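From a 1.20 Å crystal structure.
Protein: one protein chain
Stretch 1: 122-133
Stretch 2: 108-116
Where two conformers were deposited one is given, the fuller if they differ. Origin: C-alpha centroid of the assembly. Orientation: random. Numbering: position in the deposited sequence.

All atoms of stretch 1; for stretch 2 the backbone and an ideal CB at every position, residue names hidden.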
# COMPACT_ATOMS: atom_id res chain seq x y z
N HIS A 122 11.82 -10.00 3.51
CA HIS A 122 12.17 -8.69 4.06
C HIS A 122 12.69 -7.77 2.96
O HIS A 122 13.39 -8.22 2.04
CB HIS A 122 13.23 -8.84 5.19
CG HIS A 122 14.48 -9.52 4.71
ND1 HIS A 122 14.60 -10.90 4.66
CD2 HIS A 122 15.61 -9.03 4.15
CE1 HIS A 122 15.77 -11.22 4.12
NE2 HIS A 122 16.40 -10.10 3.82
N ASN A 123 12.34 -6.49 3.06
CA ASN A 123 13.07 -5.47 2.32
C ASN A 123 14.37 -5.09 3.07
O ASN A 123 14.71 -5.73 4.06
CB ASN A 123 12.18 -4.27 1.96
CG ASN A 123 11.65 -3.50 3.16
OD1 ASN A 123 12.20 -3.56 4.27
ND2 ASN A 123 10.58 -2.73 2.92
N LYS A 124 15.10 -4.08 2.60
CA LYS A 124 16.41 -3.78 3.20
C LYS A 124 16.29 -3.20 4.62
O LYS A 124 17.29 -3.15 5.34
CB LYS A 124 17.23 -2.87 2.29
CG LYS A 124 17.61 -3.51 0.97
CD LYS A 124 18.69 -2.74 0.23
CE LYS A 124 18.86 -3.24 -1.19
NZ LYS A 124 19.79 -2.42 -2.01
N TYR A 125 15.09 -2.81 5.03
CA TYR A 125 14.83 -2.31 6.36
C TYR A 125 14.12 -3.35 7.26
O TYR A 125 13.78 -3.05 8.41
CB TYR A 125 14.03 -1.01 6.27
CG TYR A 125 14.84 0.13 5.66
CD1 TYR A 125 14.62 0.52 4.36
CD2 TYR A 125 15.83 0.79 6.39
CE1 TYR A 125 15.35 1.58 3.80
CE2 TYR A 125 16.57 1.85 5.83
CZ TYR A 125 16.31 2.24 4.56
OH TYR A 125 17.03 3.28 3.99
N GLY A 126 13.89 -4.56 6.74
CA GLY A 126 13.40 -5.70 7.51
C GLY A 126 11.92 -6.05 7.38
O GLY A 126 11.47 -6.98 8.03
N TYR A 127 11.16 -5.33 6.56
CA TYR A 127 9.70 -5.48 6.53
C TYR A 127 9.22 -6.49 5.50
O TYR A 127 9.67 -6.46 4.34
CB TYR A 127 9.02 -4.13 6.27
CG TYR A 127 9.33 -3.09 7.33
CD1 TYR A 127 10.37 -2.19 7.16
CD2 TYR A 127 8.62 -3.04 8.52
CE1 TYR A 127 10.70 -1.26 8.15
CE2 TYR A 127 8.93 -2.12 9.52
CZ TYR A 127 9.97 -1.22 9.32
OH TYR A 127 10.34 -0.30 10.28
N GLU A 128 8.29 -7.38 5.90
CA GLU A 128 7.78 -8.41 4.98
C GLU A 128 6.79 -7.87 3.95
O GLU A 128 6.51 -8.59 2.99
CB GLU A 128 7.24 -9.68 5.70
CG GLU A 128 5.95 -9.52 6.47
CD GLU A 128 5.45 -10.84 7.08
OE1 GLU A 128 5.86 -11.95 6.66
OE2 GLU A 128 4.65 -10.81 8.03
N LEU A 129 6.26 -6.65 4.14
CA LEU A 129 5.36 -5.99 3.19
C LEU A 129 5.75 -4.51 3.11
O LEU A 129 6.12 -3.91 4.12
CB LEU A 129 3.90 -6.11 3.67
CG LEU A 129 2.83 -5.38 2.84
CD1 LEU A 129 2.76 -5.91 1.41
CD2 LEU A 129 1.47 -5.48 3.52
N HIS A 130 5.66 -3.95 1.90
CA HIS A 130 5.80 -2.52 1.69
C HIS A 130 4.65 -2.00 0.82
O HIS A 130 4.30 -2.64 -0.17
CB HIS A 130 7.14 -2.17 1.01
CG HIS A 130 7.36 -0.71 0.85
ND1 HIS A 130 7.89 0.06 1.86
CD2 HIS A 130 7.07 0.13 -0.17
CE1 HIS A 130 7.92 1.32 1.46
NE2 HIS A 130 7.44 1.39 0.23
N LEU A 131 4.08 -0.86 1.20
CA LEU A 131 3.06 -0.19 0.39
C LEU A 131 3.52 1.22 0.02
O LEU A 131 3.89 2.01 0.90
CB LEU A 131 1.73 -0.11 1.12
CG LEU A 131 1.02 -1.43 1.46
CD1 LEU A 131 -0.32 -1.12 2.10
CD2 LEU A 131 0.80 -2.33 0.25
N ASP A 132 3.50 1.54 -1.27
CA ASP A 132 3.62 2.92 -1.72
C ASP A 132 2.20 3.49 -1.66
O ASP A 132 1.27 2.90 -2.21
CB ASP A 132 4.20 3.05 -3.14
CG ASP A 132 5.72 2.86 -3.23
OD1 ASP A 132 6.43 2.80 -2.21
OD2 ASP A 132 6.28 2.77 -4.35
N LEU A 133 2.03 4.61 -0.96
CA LEU A 133 0.72 5.21 -0.74
C LEU A 133 0.53 6.43 -1.64
O LEU A 133 1.32 7.38 -1.58
CB LEU A 133 0.57 5.64 0.73
CG LEU A 133 0.93 4.60 1.80
CD1 LEU A 133 0.77 5.18 3.21
CD2 LEU A 133 0.10 3.35 1.63
N UNK A 108 13.54 2.30 -9.16
CA UNK A 108 14.18 2.84 -7.96
C UNK A 108 13.62 2.29 -6.63
O UNK A 108 13.79 2.94 -5.60
CB UNK A 108 14.04 4.36 -7.97
N UNK A 109 12.97 1.12 -6.64
CA UNK A 109 12.31 0.55 -5.46
C UNK A 109 13.10 -0.59 -4.82
O UNK A 109 12.55 -1.33 -3.99
CB UNK A 109 10.92 0.05 -5.84
N UNK A 110 14.36 -0.72 -5.19
CA UNK A 110 15.18 -1.87 -4.81
C UNK A 110 15.42 -2.02 -3.30
O UNK A 110 15.77 -3.12 -2.85
CB UNK A 110 16.53 -1.77 -5.52
N UNK A 111 15.27 -0.95 -2.53
CA UNK A 111 15.47 -1.02 -1.09
C UNK A 111 14.19 -1.38 -0.32
O UNK A 111 14.27 -1.77 0.84
CB UNK A 111 16.01 0.32 -0.59
N UNK A 112 13.03 -1.21 -0.97
CA UNK A 112 11.72 -1.26 -0.32
C UNK A 112 10.80 -2.41 -0.76
O UNK A 112 10.00 -2.90 0.04
CB UNK A 112 11.00 0.07 -0.57
N UNK A 113 10.88 -2.82 -2.03
CA UNK A 113 9.90 -3.75 -2.63
C UNK A 113 10.55 -5.06 -3.07
O UNK A 113 9.98 -5.81 -3.88
CB UNK A 113 9.21 -3.09 -3.83
N UNK A 114 11.69 -5.36 -2.45
CA UNK A 114 12.56 -6.48 -2.83
C UNK A 114 12.40 -7.74 -1.97
O UNK A 114 13.28 -8.60 -1.96
CB UNK A 114 14.02 -6.02 -2.77
N UNK A 115 11.28 -7.90 -1.27
CA UNK A 115 11.02 -9.14 -0.53
C UNK A 115 11.06 -10.32 -1.50
O UNK A 115 10.51 -10.26 -2.58
CB UNK A 115 9.67 -9.08 0.19
N UNK A 116 11.67 -11.42 -1.08
CA UNK A 116 11.81 -12.60 -1.92
C UNK A 116 10.62 -13.54 -1.97
O UNK A 116 10.56 -14.42 -2.84
CB UNK A 116 13.03 -13.39 -1.45

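Position 108 lies out of reach of stretch 1. Nothing there selects a side chain. The residue is Pro108, with a cis peptide bond before it.

Position 109 also has no atom of stretch 1 near its ideal CB. A small or polar residue would do. It is Asn109. Its backbone O accepts hydrogen bonds from the N atoms of positions 112 and 113, which folds the loop.

At position 110 CA-to-CB points sideways, and the ideal CB is 4.8 Å from Lys124 NZ. An acidic or neutral polar residue would suit the nearby amine. The residue is Gln110. Gln110 O lies 3.5 Å from Lys124 CE.

Position 111 has its ideal CB 4.1 Å from Lys124 CD and 4.6 Å from Tyr125 CE1. The extended lysine favours an acid, Asp or Glu, though Asn or Gln could also accept a hydrogen bond. It is Asp111. Asp111 OD1 forms a salt bridge with Lys124 NZ at 3.0 Å, although the place of NZ is less sure. The backbone joins in: Lys124 N donates to Asp111 O at 3.0 Å. Water 1 links Asp111 OD2, weakly, to Tyr125 OH.

At position 112 the ideal CB is 3.9 Å from His130 NE2. The His130 ring is close to the CB, and the Tyr125 ring lies farther off in a different direction. A large flat side chain could reach between them; Phe, Tyr or Trp would suit. It is Trp112. Its six-membered ring makes an offset stack with the Tyr125 ring, centroids 4.6 Å apart. Trp112 CB sits over the His130 ring face, 3.7 Å from the ring centroid. Trp112 O accepts from Asn123 ND2 at 2.9 Å.

At position 113 CA-to-CB points away from stretch 1, and the ideal CB is 5.3 Å from His130 CD2. A small residue such as Ser, Ala or Cys fits. It is Cys113, bonded covalently elsewhere in the structure. Cys113 SG lies 3.7 Å from His130 CD2.

At position 114 CA-to-CB points sideways, and the ideal CB is 5.2 Å from Asn123 CA. A medium polar side chain could turn back; Asn or Asp are reasonable. It is Asn114. Asn114 OD1 comes 3.2 Å from Asn123 CA. Water 3 joins Asn114 O and His122 O.

At position 115 the ideal CB is 4.1 Å from His122 N and 4.3 Å from Glu128 O. Tyr127 O is a possible target for a longer donor, such as Gln, Lys or Arg. It is Gln115. Gln115 NE2 donates to Tyr127 O at 3.0 Å, and Gln115 CG packs 3.5 Å from Glu128 O.

Position 116 has room for a CB, so glycine is not required. It is Gly116. Water 4 links its N to His122 N.

Stretch 2, residues 108-116: PNQDWCNQG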
# COMPACT_ATOMS: atom_id res chain seq x y z
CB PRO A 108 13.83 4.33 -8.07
CG PRO A 108 12.47 4.32 -8.61
CD PRO A 108 12.37 3.12 -9.54
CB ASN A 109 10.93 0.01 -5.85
CG ASN A 109 10.19 0.94 -6.76
OD1 ASN A 109 10.04 2.11 -6.45
ND2 ASN A 109 9.74 0.43 -7.89
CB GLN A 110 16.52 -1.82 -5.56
CG GLN A 110 17.53 -0.76 -5.11
CD GLN A 110 17.27 0.64 -5.65
OE1 GLN A 110 16.34 0.88 -6.42
NE2 GLN A 110 18.12 1.58 -5.25
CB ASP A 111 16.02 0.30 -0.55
CG ASP A 111 17.26 0.82 -1.31
OD1 ASP A 111 18.13 0.01 -1.69
OD2 ASP A 111 17.39 2.03 -1.53
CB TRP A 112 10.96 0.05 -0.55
CG TRP A 112 11.66 1.27 0.00
CD1 TRP A 112 12.38 2.18 -0.71
CD2 TRP A 112 11.69 1.72 1.37
NE1 TRP A 112 12.86 3.16 0.12
CE2 TRP A 112 12.45 2.91 1.40
CE3 TRP A 112 11.15 1.24 2.57
CZ2 TRP A 112 12.68 3.63 2.59
CZ3 TRP A 112 11.37 1.95 3.74
CH2 TRP A 112 12.14 3.13 3.75
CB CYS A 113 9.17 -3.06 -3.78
SG CYS A 113 8.16 -1.71 -3.13
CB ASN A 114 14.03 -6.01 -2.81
CG ASN A 114 14.51 -5.63 -1.42
OD1 ASN A 114 13.86 -4.85 -0.70
ND2 ASN A 114 15.67 -6.17 -1.03
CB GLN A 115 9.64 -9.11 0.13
CG GLN A 115 9.42 -8.02 1.19
CD GLN A 115 9.06 -6.63 0.66
OE1 GLN A 115 8.99 -6.41 -0.57
NE2 GLN A 115 8.82 -5.69 1.58
O HOH W 1 16.20 3.69 1.10
O HOH W 2 16.69 -7.20 1.73
O HOH W 3 15.18 -9.67 0.00
O HOH W 4 13.28 -11.38 1.32
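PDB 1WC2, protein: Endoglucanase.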